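Side-chain contacts in tyrosine-protein phosphatase YwqE (PDB 3QY7), which removes phosphate from phosphotyrosine in the bacterial proteins YwqD, YwqF and Ssb, using a manganese-dependent active site in a PHP-like TIM barrel: residues G85-D90 with R94-L99; R141-N146 with K176-R181. All coordinates share one frame; numbering follows the deposited sequence.

Contact 1: residues G85-D90 with R94-L99; sequences GEVEQD and RQLLSL
Asp90 and Gln95 meet through a Schellman motif that ends helix 87-92. The evidence is twofold. The backbone N of Gln95 donates to Asp90 O over 2.8 Å with an N-H...O angle of 159°, the donor lying almost straight out from the carbonyl. Arg94, the C' residue, has the required positive phi of 54°. Arg94 N is also near Asp90 O, but its angle is too poor for a hydrogen bond.

The tightly packed part is where Leu96 folds back on the helix. Its CD1 branch does the touching, lying 4.0 Å from Asp90 CB and 3.8 Å from Val87 O. Val87 meets the same methyl with CG1, which is anti to the backbone N, and the two side chains cross at about a right angle. Tyr84 and Gln79 also touch Leu96, while Val87 reaches Ile105 of strand 104-108, so through Val87 the patch reaches a strand of the parallel sheet.

The loose side is the exposed Gln95. Its extended chain passes the Asp90 carboxylate obliquely, the amide and carboxylate planes standing 50° apart. Here Gln95 OE1 comes no nearer than 4.1 Å to Asp90 OD1, and as two acceptor oxygens they make a proximity, not a bond; the carboxylate's hydrogen bond runs from its other oxygen, Asp90 OD2, to Tyr84 OH.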
ATOM      1  N   GLY A  85       3.354 -10.603  16.061  1.00 23.97           N
ATOM      2  CA  GLY A  85       2.865 -10.210  17.380  1.00 25.42           C
ATOM      3  C   GLY A  85       3.511  -8.973  17.981  1.00 26.03           C
ATOM      4  O   GLY A  85       2.873  -8.254  18.747  1.00 26.55           O
ATOM      5  N   GLU A  86       4.768  -8.723  17.616  1.00 27.37           N
ATOM      6  CA  GLU A  86       5.589  -7.703  18.270  1.00 28.18           C
ATOM      7  C   GLU A  86       5.719  -6.409  17.456  1.00 28.22           C
ATOM      8  O   GLU A  86       6.657  -5.638  17.665  1.00 27.96           O
ATOM      9  CB  GLU A  86       6.986  -8.264  18.583  1.00 28.54           C
ATOM     10  CG  GLU A  86       7.016  -9.456  19.554  1.00 30.38           C
ATOM     11  CD  GLU A  86       6.564 -10.769  18.923  1.00 33.52           C
ATOM     12  OE1 GLU A  86       6.748 -10.954  17.699  1.00 33.94           O
ATOM     13  OE2 GLU A  86       6.025 -11.628  19.659  1.00 34.57           O
ATOM     14  N   VAL A  87       4.786  -6.176  16.532  1.00 28.60           N
ATOM     15  CA  VAL A  87       4.807  -4.958  15.706  1.00 28.95           C
ATOM     16  C   VAL A  87       4.832  -3.672  16.546  1.00 29.60           C
ATOM     17  O   VAL A  87       5.620  -2.768  16.275  1.00 29.63           O
ATOM     18  CB  VAL A  87       3.636  -4.918  14.690  1.00 28.73           C
ATOM     19  CG1 VAL A  87       3.430  -3.499  14.139  1.00 28.20           C
ATOM     20  CG2 VAL A  87       3.886  -5.901  13.553  1.00 27.76           C
ATOM     21  N   GLU A  88       3.978  -3.599  17.567  1.00 30.69           N
ATOM     22  CA  GLU A  88       3.854  -2.387  18.374  1.00 31.76           C
ATOM     23  C   GLU A  88       5.155  -2.087  19.116  1.00 32.26           C
ATOM     24  O   GLU A  88       5.619  -0.940  19.143  1.00 32.30           O
ATOM     25  CB  GLU A  88       2.667  -2.505  19.335  1.00 32.05           C
ATOM     26  CG  GLU A  88       2.157  -1.183  19.893  1.00 33.92           C
ATOM     27  CD  GLU A  88       2.818  -0.796  21.204  1.00 36.25           C
ATOM     28  OE1 GLU A  88       3.217  -1.706  21.967  1.00 37.96           O
ATOM     29  OE2 GLU A  88       2.933   0.418  21.470  1.00 36.94           O
ATOM     30  N   GLN A  89       5.753  -3.129  19.686  1.00 32.45           N
ATOM     31  CA  GLN A  89       7.022  -2.995  20.391  1.00 33.10           C
ATOM     32  C   GLN A  89       8.155  -2.585  19.443  1.00 32.94           C
ATOM     33  O   GLN A  89       8.865  -1.602  19.712  1.00 32.74           O
ATOM     34  CB  GLN A  89       7.347  -4.292  21.136  1.00 33.47           C
ATOM     35  CG  GLN A  89       6.337  -4.610  22.249  1.00 34.99           C
ATOM     36  CD  GLN A  89       5.805  -6.037  22.193  1.00 36.99           C
ATOM     37  OE1 GLN A  89       6.419  -6.924  21.594  1.00 39.13           O
ATOM     38  NE2 GLN A  89       4.656  -6.263  22.823  1.00 36.58           N
ATOM     39  N   ASP A  90       8.296  -3.313  18.331  1.00 32.46           N
ATOM     40  CA  ASP A  90       9.393  -3.091  17.374  1.00 32.27           C
ATOM     41  C   ASP A  90       9.345  -1.723  16.692  1.00 31.84           C
ATOM     42  O   ASP A  90      10.383  -1.155  16.357  1.00 31.91           O
ATOM     43  CB  ASP A  90       9.454  -4.208  16.327  1.00 32.36           C
ATOM     44  CG  ASP A  90       9.867  -5.544  16.920  1.00 32.99           C
ATOM     45  OD1 ASP A  90      10.032  -5.624  18.160  1.00 34.63           O
ATOM     46  OD2 ASP A  90      10.026  -6.515  16.147  1.00 33.57           O
ATOM     47  N   ARG A  94      11.930   1.603  16.934  1.00 29.04           N
ATOM     48  CA  ARG A  94      12.318   2.087  15.607  1.00 28.15           C
ATOM     49  C   ARG A  94      13.029   1.014  14.771  1.00 26.85           C
ATOM     50  O   ARG A  94      13.948   1.300  13.999  1.00 26.86           O
ATOM     51  CB  ARG A  94      13.102   3.405  15.713  1.00 28.43           C
ATOM     52  CG  ARG A  94      12.251   4.544  16.287  1.00 30.40           C
ATOM     53  CD  ARG A  94      12.973   5.884  16.323  1.00 34.36           C
ATOM     54  NE  ARG A  94      14.099   5.866  17.250  1.00 37.50           N
ATOM     55  CZ  ARG A  94      15.371   6.033  16.894  1.00 40.10           C
ATOM     56  NH1 ARG A  94      15.699   6.247  15.623  1.00 40.85           N
ATOM     57  NH2 ARG A  94      16.323   6.000  17.818  1.00 40.74           N
ATOM     58  N   GLN A  95      12.580  -0.232  14.931  1.00 25.33           N
ATOM     59  CA  GLN A  95      13.110  -1.350  14.170  1.00 24.14           C
ATOM     60  C   GLN A  95      12.173  -1.684  13.007  1.00 22.47           C
ATOM     61  O   GLN A  95      12.427  -2.615  12.247  1.00 22.47           O
ATOM     62  CB  GLN A  95      13.331  -2.569  15.079  1.00 24.63           C
ATOM     63  CG  GLN A  95      14.612  -2.476  15.941  1.00 27.90           C
ATOM     64  CD  GLN A  95      14.512  -3.236  17.261  1.00 31.37           C
ATOM     65  OE1 GLN A  95      13.815  -4.254  17.365  1.00 34.28           O
ATOM     66  NE2 GLN A  95      15.205  -2.737  18.280  1.00 32.03           N
ATOM     67  N   LEU A  96      11.106  -0.897  12.886  1.00 20.17           N
ATOM     68  CA  LEU A  96      10.216  -0.925  11.723  1.00 18.55           C
ATOM     69  C   LEU A  96      10.003   0.500  11.256  1.00 17.23           C
ATOM     70  O   LEU A  96      10.135   1.445  12.035  1.00 17.88           O
ATOM     71  CB  LEU A  96       8.864  -1.551  12.069  1.00 18.37           C
ATOM     72  CG  LEU A  96       8.789  -3.026  12.457  1.00 18.17           C
ATOM     73  CD1 LEU A  96       7.390  -3.314  12.978  1.00 18.03           C
ATOM     74  CD2 LEU A  96       9.144  -3.926  11.289  1.00 17.23           C
ATOM     75  N   LEU A  97       9.648   0.645   9.983  1.00 16.09           N
ATOM     76  CA  LEU A  97       9.322   1.941   9.400  1.00 14.84           C
ATOM     77  C   LEU A  97       7.830   2.052   9.167  1.00 14.25           C
ATOM     78  O   LEU A  97       7.192   1.102   8.685  1.00 14.55           O
ATOM     79  CB  LEU A  97      10.030   2.113   8.045  1.00 14.29           C
ATOM     80  CG  LEU A  97      11.538   2.329   7.986  1.00 14.99           C
ATOM     81  CD1 LEU A  97      12.007   2.334   6.561  1.00 14.35           C
ATOM     82  CD2 LEU A  97      11.918   3.660   8.660  1.00 14.65           C
ATOM     83  N   SER A  98       7.264   3.202   9.517  1.00 12.95           N
ATOM     84  CA  SER A  98       5.940   3.542   9.042  1.00 12.55           C
ATOM     85  C   SER A  98       6.101   4.216   7.679  1.00 12.06           C
ATOM     86  O   SER A  98       7.228   4.433   7.222  1.00 12.18           O
ATOM     87  CB  SER A  98       5.203   4.437  10.034  1.00 12.70           C
ATOM     88  OG  SER A  98       5.953   5.620  10.268  1.00 14.00           O
ATOM     89  N   LEU A  99       4.982   4.487   7.015  1.00 11.36           N
ATOM     90  CA  LEU A  99       5.024   5.033   5.661  1.00 10.60           C
ATOM     91  C   LEU A  99       5.501   6.476   5.735  1.00 10.32           C
ATOM     92  O   LEU A  99       4.848   7.311   6.335  1.00 10.51           O
ATOM     93  CB  LEU A  99       3.633   4.925   5.000  1.00 10.21           C
ATOM     94  CG  LEU A  99       3.078   3.493   4.812  1.00  9.44           C
ATOM     95  CD1 LEU A  99       1.660   3.545   4.336  1.00 10.83           C
ATOM     96  CD2 LEU A  99       3.961   2.690   3.821  1.00 10.27           C
TER

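Contact 2: residues R141-N146 with K176-R181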
ATOM      1  N   ARG A 141      -7.580 -14.357   1.035  1.00 22.88           N
ATOM      2  CA  ARG A 141      -8.568 -15.431   0.841  1.00 23.76           C
ATOM      3  C   ARG A 141      -9.723 -15.370   1.845  1.00 23.61           C
ATOM      4  O   ARG A 141     -10.885 -15.521   1.457  1.00 24.04           O
ATOM      5  CB  ARG A 141      -7.910 -16.816   0.890  1.00 24.58           C
ATOM      6  CG  ARG A 141      -8.666 -17.896   0.085  1.00 27.81           C
ATOM      7  CD  ARG A 141      -8.669 -19.285   0.739  1.00 32.21           C
ATOM      8  NE  ARG A 141      -7.359 -19.718   1.226  1.00 35.57           N
ATOM      9  CZ  ARG A 141      -6.507 -20.486   0.551  1.00 36.56           C
ATOM     10  NH1 ARG A 141      -6.801 -20.923  -0.667  1.00 37.95           N
ATOM     11  NH2 ARG A 141      -5.344 -20.817   1.101  1.00 37.86           N
ATOM     12  N   GLU A 142      -9.410 -15.159   3.126  1.00 23.23           N
ATOM     13  CA  GLU A 142     -10.453 -15.070   4.155  1.00 22.69           C
ATOM     14  C   GLU A 142     -11.357 -13.842   4.047  1.00 22.03           C
ATOM     15  O   GLU A 142     -12.569 -13.931   4.268  1.00 21.78           O
ATOM     16  CB  GLU A 142      -9.870 -15.177   5.569  1.00 23.13           C
ATOM     17  CG  GLU A 142     -10.947 -15.419   6.615  1.00 23.76           C
ATOM     18  CD  GLU A 142     -10.422 -15.750   8.001  1.00 26.42           C
ATOM     19  OE1 GLU A 142      -9.189 -15.713   8.243  1.00 24.73           O
ATOM     20  OE2 GLU A 142     -11.279 -16.052   8.866  1.00 27.30           O
ATOM     21  N   ILE A 143     -10.785 -12.680   3.727  1.00 20.91           N
ATOM     22  CA  ILE A 143     -11.618 -11.508   3.501  1.00 20.43           C
ATOM     23  C   ILE A 143     -12.538 -11.741   2.297  1.00 20.66           C
ATOM     24  O   ILE A 143     -13.701 -11.350   2.314  1.00 20.40           O
ATOM     25  CB  ILE A 143     -10.773 -10.222   3.317  1.00 19.40           C
ATOM     26  CG1 ILE A 143     -10.111  -9.842   4.640  1.00 19.47           C
ATOM     27  CG2 ILE A 143     -11.624  -9.087   2.787  1.00 19.71           C
ATOM     28  CD1 ILE A 143      -9.025  -8.767   4.515  1.00 17.16           C
ATOM     29  N   ARG A 144     -12.002 -12.376   1.261  1.00 21.98           N
ATOM     30  CA  ARG A 144     -12.768 -12.737   0.065  1.00 23.72           C
ATOM     31  C   ARG A 144     -13.951 -13.652   0.425  1.00 24.16           C
ATOM     32  O   ARG A 144     -15.067 -13.461  -0.057  1.00 24.06           O
ATOM     33  CB  ARG A 144     -11.832 -13.415  -0.938  1.00 23.88           C
ATOM     34  CG  ARG A 144     -12.455 -13.854  -2.253  1.00 27.78           C
ATOM     35  CD  ARG A 144     -12.346 -12.783  -3.326  1.00 31.75           C
ATOM     36  NE  ARG A 144     -12.743 -13.337  -4.616  1.00 35.54           N
ATOM     37  CZ  ARG A 144     -11.900 -13.707  -5.578  1.00 36.80           C
ATOM     38  NH1 ARG A 144     -10.582 -13.557  -5.435  1.00 37.38           N
ATOM     39  NH2 ARG A 144     -12.384 -14.220  -6.698  1.00 38.24           N
ATOM     40  N   GLU A 145     -13.692 -14.626   1.288  1.00 24.99           N
ATOM     41  CA  GLU A 145     -14.729 -15.551   1.754  1.00 26.01           C
ATOM     42  C   GLU A 145     -15.689 -14.930   2.776  1.00 25.47           C
ATOM     43  O   GLU A 145     -16.875 -15.285   2.846  1.00 25.58           O
ATOM     44  CB  GLU A 145     -14.063 -16.807   2.315  1.00 26.68           C
ATOM     45  CG  GLU A 145     -13.491 -17.711   1.222  1.00 30.46           C
ATOM     46  CD  GLU A 145     -12.410 -18.667   1.715  1.00 35.20           C
ATOM     47  OE1 GLU A 145     -12.123 -18.690   2.937  1.00 38.46           O
ATOM     48  OE2 GLU A 145     -11.841 -19.399   0.870  1.00 37.77           O
ATOM     49  N   ASN A 146     -15.177 -13.999   3.571  1.00 24.67           N
ATOM     50  CA  ASN A 146     -15.946 -13.409   4.656  1.00 24.35           C
ATOM     51  C   ASN A 146     -15.590 -11.923   4.749  1.00 23.87           C
ATOM     52  O   ASN A 146     -14.795 -11.527   5.607  1.00 23.90           O
ATOM     53  CB  ASN A 146     -15.664 -14.161   5.968  1.00 24.65           C
ATOM     54  CG  ASN A 146     -16.403 -13.584   7.174  1.00 24.50           C
ATOM     55  OD1 ASN A 146     -17.397 -12.855   7.046  1.00 26.81           O
ATOM     56  ND2 ASN A 146     -15.913 -13.924   8.366  1.00 27.30           N
ATOM     57  N   LYS A 176     -11.079  -8.119  -9.844  1.00 22.83           N
ATOM     58  CA  LYS A 176     -11.709  -6.808 -10.155  1.00 22.13           C
ATOM     59  C   LYS A 176     -13.121  -6.638  -9.578  1.00 21.48           C
ATOM     60  O   LYS A 176     -13.466  -5.612  -8.983  1.00 21.48           O
ATOM     61  CB  LYS A 176     -11.758  -6.539 -11.670  1.00 21.97           C
ATOM     62  CG  LYS A 176     -12.437  -5.217 -12.031  1.00 21.62           C
ATOM     63  CD  LYS A 176     -12.395  -4.941 -13.531  1.00 21.40           C
ATOM     64  CE  LYS A 176     -13.246  -3.740 -13.857  1.00 20.99           C
ATOM     65  NZ  LYS A 176     -13.207  -3.393 -15.304  1.00 21.30           N
ATOM     66  N   ALA A 177     -13.958  -7.642  -9.801  1.00 21.62           N
ATOM     67  CA  ALA A 177     -15.315  -7.639  -9.302  1.00 21.04           C
ATOM     68  C   ALA A 177     -15.374  -7.471  -7.775  1.00 20.92           C
ATOM     69  O   ALA A 177     -16.167  -6.679  -7.264  1.00 20.80           O
ATOM     70  CB  ALA A 177     -16.005  -8.938  -9.723  1.00 21.72           C
ATOM     71  N   PHE A 178     -14.510  -8.206  -7.072  1.00 21.32           N
ATOM     72  CA  PHE A 178     -14.465  -8.135  -5.611  1.00 20.97           C
ATOM     73  C   PHE A 178     -14.009  -6.754  -5.124  1.00 20.73           C
ATOM     74  O   PHE A 178     -14.552  -6.206  -4.162  1.00 20.96           O
ATOM     75  CB  PHE A 178     -13.585  -9.240  -5.037  1.00 21.27           C
ATOM     76  CG  PHE A 178     -13.583  -9.283  -3.531  1.00 21.72           C
ATOM     77  CD1 PHE A 178     -14.779  -9.343  -2.817  1.00 23.71           C
ATOM     78  CD2 PHE A 178     -12.391  -9.270  -2.833  1.00 20.62           C
ATOM     79  CE1 PHE A 178     -14.784  -9.379  -1.427  1.00 24.08           C
ATOM     80  CE2 PHE A 178     -12.389  -9.314  -1.431  1.00 21.67           C
ATOM     81  CZ  PHE A 178     -13.579  -9.360  -0.738  1.00 22.12           C
ATOM     82  N   SER A 179     -13.036  -6.187  -5.823  1.00 20.09           N
ATOM     83  CA  SER A 179     -12.443  -4.916  -5.430  1.00 19.58           C
ATOM     84  C   SER A 179     -13.461  -3.791  -5.482  1.00 19.27           C
ATOM     85  O   SER A 179     -13.501  -2.921  -4.606  1.00 19.20           O
ATOM     86  CB  SER A 179     -11.262  -4.590  -6.349  1.00 18.41           C
ATOM     87  OG  SER A 179     -10.268  -5.588  -6.309  1.00 19.90           O
ATOM     88  N   LEU A 180     -14.288  -3.798  -6.525  1.00 18.95           N
ATOM     89  CA  LEU A 180     -15.349  -2.821  -6.670  1.00 18.86           C
ATOM     90  C   LEU A 180     -16.376  -2.906  -5.533  1.00 18.93           C
ATOM     91  O   LEU A 180     -16.892  -1.886  -5.093  1.00 18.91           O
ATOM     92  CB  LEU A 180     -16.030  -2.978  -8.034  1.00 19.16           C
ATOM     93  CG  LEU A 180     -15.214  -2.464  -9.225  1.00 19.84           C
ATOM     94  CD1 LEU A 180     -15.913  -2.889 -10.509  1.00 22.48           C
ATOM     95  CD2 LEU A 180     -15.091  -0.940  -9.167  1.00 20.55           C
ATOM     96  N   ARG A 181     -16.647  -4.129  -5.073  1.00 19.37           N
ATOM     97  CA  ARG A 181     -17.503  -4.354  -3.902  1.00 20.04           C
ATOM     98  C   ARG A 181     -16.940  -3.664  -2.665  1.00 18.91           C
ATOM     99  O   ARG A 181     -17.668  -2.943  -1.979  1.00 19.78           O
ATOM    100  CB  ARG A 181     -17.727  -5.856  -3.656  1.00 20.28           C
ATOM    101  CG  ARG A 181     -18.671  -6.486  -4.685  1.00 23.63           C
ATOM    102  CD  ARG A 181     -18.631  -8.000  -4.652  1.00 27.44           C
ATOM    103  NE  ARG A 181     -19.126  -8.560  -3.396  1.00 32.01           N
ATOM    104  CZ  ARG A 181     -18.786  -9.760  -2.932  1.00 32.42           C
ATOM    105  NH1 ARG A 181     -17.945 -10.531  -3.612  1.00 33.90           N
ATOM    106  NH2 ARG A 181     -19.280 -10.194  -1.785  1.00 33.31           N
TER
HETATM  107  O   HOH W   1     -17.216 -12.363  -1.577  1.00 35.85           O
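Phe178 projects from helix 173-184 onto the short helix 141-145, making a helix-to-helix contact in the TIM-barrel fold between the helix after strand 131-135 and the one before strand 190-192. The first shell is a CH-pi interaction: Arg144 CD lies over one face of the Phe178 ring, 3.9 Å from the ring centroid and 24° off the normal. It sits offset toward the rim, which agrees with its 3.5 Å approach to Phe178 CD2. The far end of the ring abuts the other helix's backbone, with Phe178 CZ 3.6 Å from Arg144 CA. Ile143 adds its CG2 branch 4.0 Å from Phe178 CZ, the two side chains crossing at about a right angle.

Torsions explain how Arg144 gets there. CG stands anti to the backbone N, and a bend at chi2 of 92° swings CD over the ring; beyond it, the guanidinium plane is inclined 25° to the ring. The aliphatic part of Arg144 thus does the packing, and Gln174 and Leu175 of helix 173-184 also touch the same side chain.

Farther out, Arg181 lays one face of its guanidinium near Phe178 CE1, offset toward the rim. Its NH2 group has a weak hydrogen bond to Lys246 O, near the end of the modelled chain. A water joins the two helices beside the ring, donating to Arg144 O at 2.9 Å and accepting from Arg181 NH1 at 2.8 Å.

Followed from the N terminus, the chain forms contact 1 first, after strand 80-82: helix 87-92 ends and the segment 94-99 turns back beside it, closing a short loop of three intervening residues before strand 104-108. Contact 2 opens later, at helix 141-145 after strand 131-135, and closes at helix 173-184, a span that takes in helix 148-155, strand 159-163 and helix 164-168. The loops are therefore in series, neither nesting nor crossing. Contact 1 is local to one connection between neighbouring parallel strands, whereas contact 2 ties together helices from two successive connections. Their centres lie 28 Å apart, and their nearest atoms about 16 Å.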